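Local coordinates for protein beta-mannosidase (Trichoderma harzianum, PDB 4CVU) that probably hydrolyses terminal beta-D-mannose residues from the non-reducing ends of beta-mannosides, as a secreted, glycosylated fungal enzyme of glycoside hydrolase family 2, at residues K119-H123 against A142-C146; Y731-R735 against F898-F904. All blocks are in the same frame, centred on the assembly; numbering follows the deposited sequence.

In the fold
The two contacts lie on opposite sides of the chain's centre, about 60 Å apart between their centres and about 44 Å between nearest atoms, so they do not touch. Contact 1, about 43 Å out, is local: a disulfide within the N-terminal galactose-binding-like domain, beside a mannose of a glycan carried by the protein itself rather than a substrate pocket. Contact 2, about 20 Å from the centre, spans 162 intervening residues and brings the C-terminal Ig-fold domain against helix 729-736. One contact therefore fastens a peripheral beta domain internally, whereas the other joins parts of the enzyme distant in sequence.

Contact 1 (K119-H123 against A142-C146); sequences KFCDH and ALASC. With MAN (alpha-D-mannopyranose), chain C.
A disulfide ties a tight hairpin turn to the segment of helical residues 142-144: Cys121 SG and Cys146 SG are 2.1 Å apart, with chi3 of 87° and both chi1 angles in the t well. The two CA atoms, 6.0 Å apart, are the nearest across the segments. Cys121 occupies the second position of a type I' turn from Phe120 to His123; it and Asp122 both have positive phi (47/49 and 73/8). The turn is closed by paired backbone hydrogen bonds, Phe120 N to His123 O (3.1 Å) and His123 N to Phe120 O (3.2 Å). This two-residue loop makes a beta hairpin of strands 116-120 and 123-126 at one margin of the six-stranded antiparallel sheet in the galactose-binding-like domain. Helix 140-145 packs beside it. Phe120, chi1 t, presents its ring edge to the helix, with CD2 4.0 Å from Ala142 CB and CE2 4.1 Å from Leu143 CB; Pro150 touches both Phe120 and Leu143. Ser145 OG, chi1 p, donates to Ala142 O at 2.9 Å, and Cys146 N donates to Leu143 O at 3.1 Å. The His123 ring, chi1 m, rests against the helix in van der Waals contact, ND1 4.1 Å from Ala142 CB and CE1 3.4 Å from Ser145 OG. A mannose of an attached glycan lies near the turn, with MAN O3 3.4 Å from His123 CB; it also hydrogen-bonds to Ile124 N.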
ATOM      1  N   LYS A 119      23.316  32.376   2.697  1.00 50.18           N
ATOM      2  CA  LYS A 119      24.699  32.676   2.364  1.00 53.95           C
ATOM      3  C   LYS A 119      24.875  32.893   0.876  1.00 55.92           C
ATOM      4  O   LYS A 119      24.327  32.161   0.063  1.00 54.91           O
ATOM      5  CB  LYS A 119      25.649  31.556   2.781  1.00 55.10           C
ATOM      6  CG  LYS A 119      25.911  31.461   4.263  1.00 56.33           C
ATOM      7  CD  LYS A 119      27.073  30.518   4.536  1.00 60.21           C
ATOM      8  CE  LYS A 119      27.068  30.046   5.979  1.00 62.43           C
ATOM      9  NZ  LYS A 119      28.402  29.554   6.429  1.00 66.17           N
ATOM     10  N   PHE A 120      25.682  33.888   0.528  1.00 55.32           N
ATOM     11  CA  PHE A 120      25.961  34.212  -0.857  1.00 56.39           C
ATOM     12  C   PHE A 120      27.477  34.404  -0.977  1.00 59.83           C
ATOM     13  O   PHE A 120      28.071  35.264  -0.304  1.00 58.60           O
ATOM     14  CB  PHE A 120      25.183  35.467  -1.288  1.00 55.32           C
ATOM     15  CG  PHE A 120      25.166  35.691  -2.775  1.00 55.70           C
ATOM     16  CD1 PHE A 120      24.303  34.983  -3.585  1.00 54.21           C
ATOM     17  CD2 PHE A 120      26.023  36.593  -3.366  1.00 57.63           C
ATOM     18  CE1 PHE A 120      24.274  35.184  -4.951  1.00 56.22           C
ATOM     19  CE2 PHE A 120      26.005  36.797  -4.738  1.00 58.06           C
ATOM     20  CZ  PHE A 120      25.131  36.101  -5.531  1.00 57.28           C
ATOM     21  N   CYS A 121      28.087  33.581  -1.823  1.00 62.05           N
ATOM     22  CA  CYS A 121      29.542  33.434  -1.885  1.00 65.41           C
ATOM     23  C   CYS A 121      30.125  33.282  -0.480  1.00 66.15           C
ATOM     24  O   CYS A 121      31.033  34.013  -0.094  1.00 68.70           O
ATOM     25  CB  CYS A 121      30.176  34.623  -2.613  1.00 69.92           C
ATOM     26  SG  CYS A 121      31.885  34.279  -3.119  1.00 76.73           S
ATOM     27  N   ASP A 122      29.551  32.397   0.314  1.00 64.57           N
ATOM     28  CA  ASP A 122      30.077  32.037   1.635  1.00 69.02           C
ATOM     29  C   ASP A 122      29.918  33.098   2.761  1.00 67.12           C
ATOM     30  O   ASP A 122      30.404  32.919   3.861  1.00 65.95           O
ATOM     31  CB  ASP A 122      31.534  31.636   1.489  1.00 75.31           C
ATOM     32  CG  ASP A 122      31.827  30.286   2.061  1.00 80.72           C
ATOM     33  OD1 ASP A 122      31.142  29.874   3.012  1.00 87.65           O
ATOM     34  OD2 ASP A 122      32.758  29.632   1.566  1.00 81.73           O
ATOM     35  N   HIS A 123      29.189  34.166   2.483  1.00 64.70           N
ATOM     36  CA  HIS A 123      28.904  35.194   3.452  1.00 63.53           C
ATOM     37  C   HIS A 123      27.476  35.109   3.960  1.00 59.91           C
ATOM     38  O   HIS A 123      26.581  35.115   3.173  1.00 57.71           O
ATOM     39  CB  HIS A 123      29.088  36.540   2.774  1.00 67.41           C
ATOM     40  CG  HIS A 123      30.500  36.814   2.367  1.00 70.42           C
ATOM     41  ND1 HIS A 123      30.976  38.084   2.165  1.00 73.77           N
ATOM     42  CD2 HIS A 123      31.544  35.986   2.167  1.00 72.45           C
ATOM     43  CE1 HIS A 123      32.248  38.023   1.830  1.00 72.52           C
ATOM     44  NE2 HIS A 123      32.618  36.761   1.826  1.00 73.03           N
ATOM     45  N   ALA A 142      29.072  41.006  -1.316  1.00 65.11           N
ATOM     46  CA  ALA A 142      29.444  39.590  -1.363  1.00 61.59           C
ATOM     47  C   ALA A 142      29.831  39.207  -2.792  1.00 61.02           C
ATOM     48  O   ALA A 142      30.840  38.551  -3.011  1.00 62.33           O
ATOM     49  CB  ALA A 142      28.299  38.728  -0.870  1.00 62.51           C
ATOM     50  N   LEU A 143      29.037  39.655  -3.757  1.00 60.54           N
ATOM     51  CA  LEU A 143      29.324  39.412  -5.166  1.00 62.04           C
ATOM     52  C   LEU A 143      30.678  40.000  -5.569  1.00 66.13           C
ATOM     53  O   LEU A 143      31.447  39.356  -6.275  1.00 65.99           O
ATOM     54  CB  LEU A 143      28.202  39.989  -6.041  1.00 61.92           C
ATOM     55  CG  LEU A 143      28.349  39.951  -7.566  1.00 63.04           C
ATOM     56  CD1 LEU A 143      28.580  38.536  -8.059  1.00 65.34           C
ATOM     57  CD2 LEU A 143      27.125  40.543  -8.249  1.00 60.69           C
ATOM     58  N   ALA A 144      30.965  41.219  -5.116  1.00 67.20           N
ATOM     59  CA  ALA A 144      32.218  41.901  -5.473  1.00 69.80           C
ATOM     60  C   ALA A 144      33.442  41.170  -4.946  1.00 69.14           C
ATOM     61  O   ALA A 144      34.419  41.041  -5.653  1.00 72.68           O
ATOM     62  CB  ALA A 144      32.207  43.334  -4.964  1.00 69.87           C
ATOM     63  N   SER A 145      33.382  40.685  -3.710  1.00 69.88           N
ATOM     64  CA  SER A 145      34.473  39.886  -3.125  1.00 72.54           C
ATOM     65  C   SER A 145      34.613  38.482  -3.745  1.00 70.96           C
ATOM     66  O   SER A 145      35.626  37.810  -3.539  1.00 69.65           O
ATOM     67  CB  SER A 145      34.265  39.729  -1.611  1.00 73.33           C
ATOM     68  OG  SER A 145      33.227  38.788  -1.321  1.00 76.51           O
ATOM     69  N   CYS A 146      33.603  38.040  -4.488  1.00 69.76           N
ATOM     70  CA  CYS A 146      33.561  36.652  -4.946  1.00 71.94           C
ATOM     71  C   CYS A 146      34.568  36.399  -6.046  1.00 73.01           C
ATOM     72  O   CYS A 146      34.517  37.020  -7.105  1.00 75.20           O
ATOM     73  CB  CYS A 146      32.163  36.235  -5.430  1.00 71.46           C
ATOM     74  SG  CYS A 146      31.860  34.464  -5.169  1.00 73.11           S
TER
HETATM   75  C1  MAN C   8      29.556  38.237   9.403  1.00 61.12           C
HETATM   76  C2  MAN C   8      30.103  38.384   7.984  1.00 64.17           C
HETATM   77  C3  MAN C   8      29.715  37.175   7.133  1.00 62.04           C
HETATM   78  C4  MAN C   8      30.138  35.887   7.841  1.00 63.41           C
HETATM   79  C5  MAN C   8      29.480  35.836   9.230  1.00 60.40           C
HETATM   80  C6  MAN C   8      29.861  34.585  10.010  1.00 57.79           C
HETATM   81  O2  MAN C   8      31.511  38.548   8.016  1.00 69.86           O
HETATM   82  O3  MAN C   8      30.284  37.272   5.844  1.00 64.05           O
HETATM   83  O4  MAN C   8      29.794  34.759   7.056  1.00 61.76           O
HETATM   84  O5  MAN C   8      29.842  36.983   9.992  1.00 61.98           O
HETATM   85  O6  MAN C   8      29.248  34.624  11.289  1.00 58.63           O

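Contact 2 (Y731-R735 against F898-F904); sequences YVSRR and FFDDNAF
Segment 898-904 leaves a weakly bonded strand, crosses helical residues 731-735 as a loop and enters strand 904-906 at Phe904. Tyr731 (chi1 m), Arg734 (chi1-chi3 t, t, m) and Arg735 (m, t, m) reach it; the closest CA pair is Tyr731 and Asn902, at 5.8 Å. Phe898, chi1 p, places CD1 3.5 Å from Arg734 NH2 and stacks on Trp726. The extended Phe899 backbone is held at both ends: its N donates to Tyr731 OH (3.1 Å), while its O accepts from Arg734 NH1 (3.0 Å) and NH2 (3.2 Å). Arg734 NH2 is also hydrogen-bonded to Ser413 OG. At Asp900 (phi/psi -79/-9) the chain turns, and the carboxylate accepts from Gly915 N. Asp901 points its CA-to-CB bond away from the helix, but chi1 t brings OD1 2.8 Å from Arg735 NH1 in a salt bridge whose hydrogen bond is weak; OD2 pairs with Lys912. A water joins Asp901 OD1 (2.9 Å), Tyr731 O (2.7 Å) and Arg734 NH1 (3.0 Å). These bonds dock an inter-strand loop of the C-terminal Ig-fold domain on helix 729-736, largely through arginine-to-carbonyl hydrogen bonds. Asn902 lays CB over the Tyr731 ring face in a CH-pi contact, its OD1 accepts from Leu889 N, and its O takes Arg735 NH1 at 2.9 Å. Ala903, with positive phi (54/62), and Phe904 both face Thr887 in a G1 beta bulge. Ala903 O accepts from Arg735 NH2 at 2.8 Å, and Phe904 CB lies 4.4 Å from Arg735 NH1.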
ATOM      1  N   TYR A 731     -23.149  16.310  -0.829  1.00 28.35           N
ATOM      2  CA  TYR A 731     -24.367  16.069  -1.600  1.00 27.88           C
ATOM      3  C   TYR A 731     -25.575  16.558  -0.847  1.00 28.36           C
ATOM      4  O   TYR A 731     -26.494  17.169  -1.430  1.00 29.34           O
ATOM      5  CB  TYR A 731     -24.523  14.590  -1.912  1.00 28.50           C
ATOM      6  CG  TYR A 731     -23.564  14.092  -2.979  1.00 28.58           C
ATOM      7  CD1 TYR A 731     -23.737  14.472  -4.303  1.00 28.95           C
ATOM      8  CD2 TYR A 731     -22.493  13.276  -2.662  1.00 28.13           C
ATOM      9  CE1 TYR A 731     -22.850  14.027  -5.281  1.00 29.22           C
ATOM     10  CE2 TYR A 731     -21.628  12.828  -3.648  1.00 28.60           C
ATOM     11  CZ  TYR A 731     -21.826  13.229  -4.956  1.00 28.76           C
ATOM     12  OH  TYR A 731     -20.980  12.761  -5.953  1.00 29.85           O
ATOM     13  N   VAL A 732     -25.615  16.291   0.455  1.00 29.31           N
ATOM     14  CA  VAL A 732     -26.705  16.782   1.341  1.00 30.64           C
ATOM     15  C   VAL A 732     -26.724  18.300   1.652  1.00 32.20           C
ATOM     16  O   VAL A 732     -27.765  18.952   1.608  1.00 34.06           O
ATOM     17  CB  VAL A 732     -26.719  15.992   2.656  1.00 30.54           C
ATOM     18  CG1 VAL A 732     -27.881  16.445   3.538  1.00 31.16           C
ATOM     19  CG2 VAL A 732     -26.883  14.498   2.366  1.00 30.76           C
ATOM     20  N   SER A 733     -25.555  18.853   1.957  1.00 34.19           N
ATOM     21  CA  SER A 733     -25.385  20.289   2.129  1.00 34.51           C
ATOM     22  C   SER A 733     -25.682  21.079   0.833  1.00 36.19           C
ATOM     23  O   SER A 733     -26.259  22.156   0.897  1.00 33.03           O
ATOM     24  CB  SER A 733     -24.002  20.555   2.717  1.00 37.24           C
ATOM     25  OG  SER A 733     -22.938  20.252   1.816  1.00 39.49           O
ATOM     26  N   ARG A 734     -25.309  20.541  -0.343  1.00 35.28           N
ATOM     27  CA  ARG A 734     -25.719  21.171  -1.615  1.00 36.12           C
ATOM     28  C   ARG A 734     -27.208  21.432  -1.662  1.00 36.48           C
ATOM     29  O   ARG A 734     -27.636  22.541  -2.047  1.00 36.87           O
ATOM     30  CB  ARG A 734     -25.343  20.303  -2.819  1.00 36.54           C
ATOM     31  CG  ARG A 734     -26.017  20.707  -4.140  1.00 38.56           C
ATOM     32  CD  ARG A 734     -25.924  19.592  -5.170  1.00 38.63           C
ATOM     33  NE  ARG A 734     -24.660  19.552  -5.921  1.00 37.98           N
ATOM     34  CZ  ARG A 734     -24.113  18.452  -6.433  1.00 37.76           C
ATOM     35  NH1 ARG A 734     -24.643  17.260  -6.225  1.00 38.67           N
ATOM     36  NH2 ARG A 734     -23.033  18.523  -7.165  1.00 39.90           N
ATOM     37  N   ARG A 735     -28.012  20.415  -1.313  1.00 36.09           N
ATOM     38  CA  ARG A 735     -29.461  20.535  -1.366  1.00 37.68           C
ATOM     39  C   ARG A 735     -29.892  21.482  -0.290  1.00 37.66           C
ATOM     40  O   ARG A 735     -30.800  22.311  -0.502  1.00 37.64           O
ATOM     41  CB  ARG A 735     -30.181  19.195  -1.153  1.00 37.81           C
ATOM     42  CG  ARG A 735     -30.177  18.261  -2.363  1.00 38.50           C
ATOM     43  CD  ARG A 735     -31.225  17.151  -2.162  1.00 38.56           C
ATOM     44  NE  ARG A 735     -30.889  16.242  -1.065  1.00 37.41           N
ATOM     45  CZ  ARG A 735     -30.135  15.146  -1.192  1.00 38.74           C
ATOM     46  NH1 ARG A 735     -29.635  14.783  -2.386  1.00 37.90           N
ATOM     47  NH2 ARG A 735     -29.882  14.399  -0.122  1.00 39.79           N
ATOM     48  N   PHE A 898     -17.839  14.688  -9.482  1.00 37.37           N
ATOM     49  CA  PHE A 898     -18.980  14.531  -8.605  1.00 37.94           C
ATOM     50  C   PHE A 898     -20.273  14.437  -9.431  1.00 38.20           C
ATOM     51  O   PHE A 898     -20.368  15.006 -10.516  1.00 40.80           O
ATOM     52  CB  PHE A 898     -19.034  15.657  -7.571  1.00 37.41           C
ATOM     53  CG  PHE A 898     -18.869  17.043  -8.155  1.00 38.77           C
ATOM     54  CD1 PHE A 898     -19.968  17.717  -8.696  1.00 39.57           C
ATOM     55  CD2 PHE A 898     -17.628  17.668  -8.178  1.00 38.59           C
ATOM     56  CE1 PHE A 898     -19.835  18.994  -9.244  1.00 39.37           C
ATOM     57  CE2 PHE A 898     -17.477  18.942  -8.724  1.00 40.32           C
ATOM     58  CZ  PHE A 898     -18.588  19.599  -9.276  1.00 40.76           C
ATOM     59  N   PHE A 899     -21.250  13.737  -8.882  1.00 38.50           N
ATOM     60  CA  PHE A 899     -22.571  13.574  -9.493  1.00 38.87           C
ATOM     61  C   PHE A 899     -23.430  14.822  -9.208  1.00 40.29           C
ATOM     62  O   PHE A 899     -23.198  15.539  -8.224  1.00 36.81           O
ATOM     63  CB  PHE A 899     -23.259  12.330  -8.932  1.00 38.33           C
ATOM     64  CG  PHE A 899     -22.551  11.042  -9.258  1.00 37.96           C
ATOM     65  CD1 PHE A 899     -22.793  10.383 -10.474  1.00 37.80           C
ATOM     66  CD2 PHE A 899     -21.655  10.467  -8.352  1.00 37.66           C
ATOM     67  CE1 PHE A 899     -22.127   9.202 -10.799  1.00 37.15           C
ATOM     68  CE2 PHE A 899     -20.985   9.293  -8.673  1.00 39.15           C
ATOM     69  CZ  PHE A 899     -21.237   8.652  -9.895  1.00 38.64           C
ATOM     70  N   ASP A 900     -24.460  15.038 -10.035  1.00 41.11           N
ATOM     71  CA  ASP A 900     -25.325  16.218  -9.849  1.00 42.95           C
ATOM     72  C   ASP A 900     -26.324  16.008  -8.730  1.00 41.85           C
ATOM     73  O   ASP A 900     -27.016  16.928  -8.321  1.00 41.50           O
ATOM     74  CB  ASP A 900     -26.015  16.637 -11.153  1.00 46.00           C
ATOM     75  CG  ASP A 900     -27.085  15.666 -11.610  1.00 49.02           C
ATOM     76  OD1 ASP A 900     -27.687  14.953 -10.777  1.00 53.36           O
ATOM     77  OD2 ASP A 900     -27.372  15.649 -12.837  1.00 54.15           O
ATOM     78  N   ASP A 901     -26.388  14.772  -8.238  1.00 40.22           N
ATOM     79  CA  ASP A 901     -27.158  14.466  -7.046  1.00 38.70           C
ATOM     80  C   ASP A 901     -26.697  13.118  -6.500  1.00 37.44           C
ATOM     81  O   ASP A 901     -26.128  12.317  -7.235  1.00 35.67           O
ATOM     82  CB  ASP A 901     -28.654  14.382  -7.357  1.00 38.68           C
ATOM     83  CG  ASP A 901     -29.511  14.604  -6.116  1.00 38.37           C
ATOM     84  OD1 ASP A 901     -28.973  15.090  -5.099  1.00 37.36           O
ATOM     85  OD2 ASP A 901     -30.707  14.271  -6.149  1.00 40.06           O
ATOM     86  N   ASN A 902     -26.906  12.910  -5.210  1.00 35.45           N
ATOM     87  CA  ASN A 902     -26.555  11.656  -4.573  1.00 36.99           C
ATOM     88  C   ASN A 902     -27.222  11.603  -3.206  1.00 38.36           C
ATOM     89  O   ASN A 902     -27.669  12.642  -2.713  1.00 38.93           O
ATOM     90  CB  ASN A 902     -25.024  11.510  -4.456  1.00 35.62           C
ATOM     91  CG  ASN A 902     -24.544  10.122  -4.784  1.00 35.12           C
ATOM     92  OD1 ASN A 902     -25.333   9.188  -4.827  1.00 35.51           O
ATOM     93  ND2 ASN A 902     -23.249   9.973  -5.021  1.00 35.67           N
ATOM     94  N   ALA A 903     -27.288  10.409  -2.617  1.00 39.08           N
ATOM     95  CA  ALA A 903     -27.969  10.213  -1.341  1.00 39.14           C
ATOM     96  C   ALA A 903     -29.391  10.731  -1.391  1.00 41.67           C
ATOM     97  O   ALA A 903     -29.750  11.634  -0.657  1.00 41.79           O
ATOM     98  CB  ALA A 903     -27.194  10.872  -0.196  1.00 40.10           C
ATOM     99  N   PHE A 904     -30.200  10.134  -2.273  1.00 41.91           N
ATOM    100  CA  PHE A 904     -31.570  10.568  -2.485  1.00 41.90           C
ATOM    101  C   PHE A 904     -32.589   9.415  -2.316  1.00 42.73           C
ATOM    102  O   PHE A 904     -32.247   8.223  -2.321  1.00 40.59           O
ATOM    103  CB  PHE A 904     -31.719  11.206  -3.877  1.00 41.62           C
ATOM    104  CG  PHE A 904     -31.115  10.392  -5.009  1.00 41.49           C
ATOM    105  CD1 PHE A 904     -31.807   9.338  -5.575  1.00 39.48           C
ATOM    106  CD2 PHE A 904     -29.852  10.700  -5.506  1.00 39.76           C
ATOM    107  CE1 PHE A 904     -31.253   8.606  -6.611  1.00 39.61           C
ATOM    108  CE2 PHE A 904     -29.295   9.965  -6.545  1.00 39.48           C
ATOM    109  CZ  PHE A 904     -30.005   8.904  -7.094  1.00 38.70           C
TER
HETATM  110  O   HOH W   1     -26.728  16.591  -4.107  1.00 39.65           O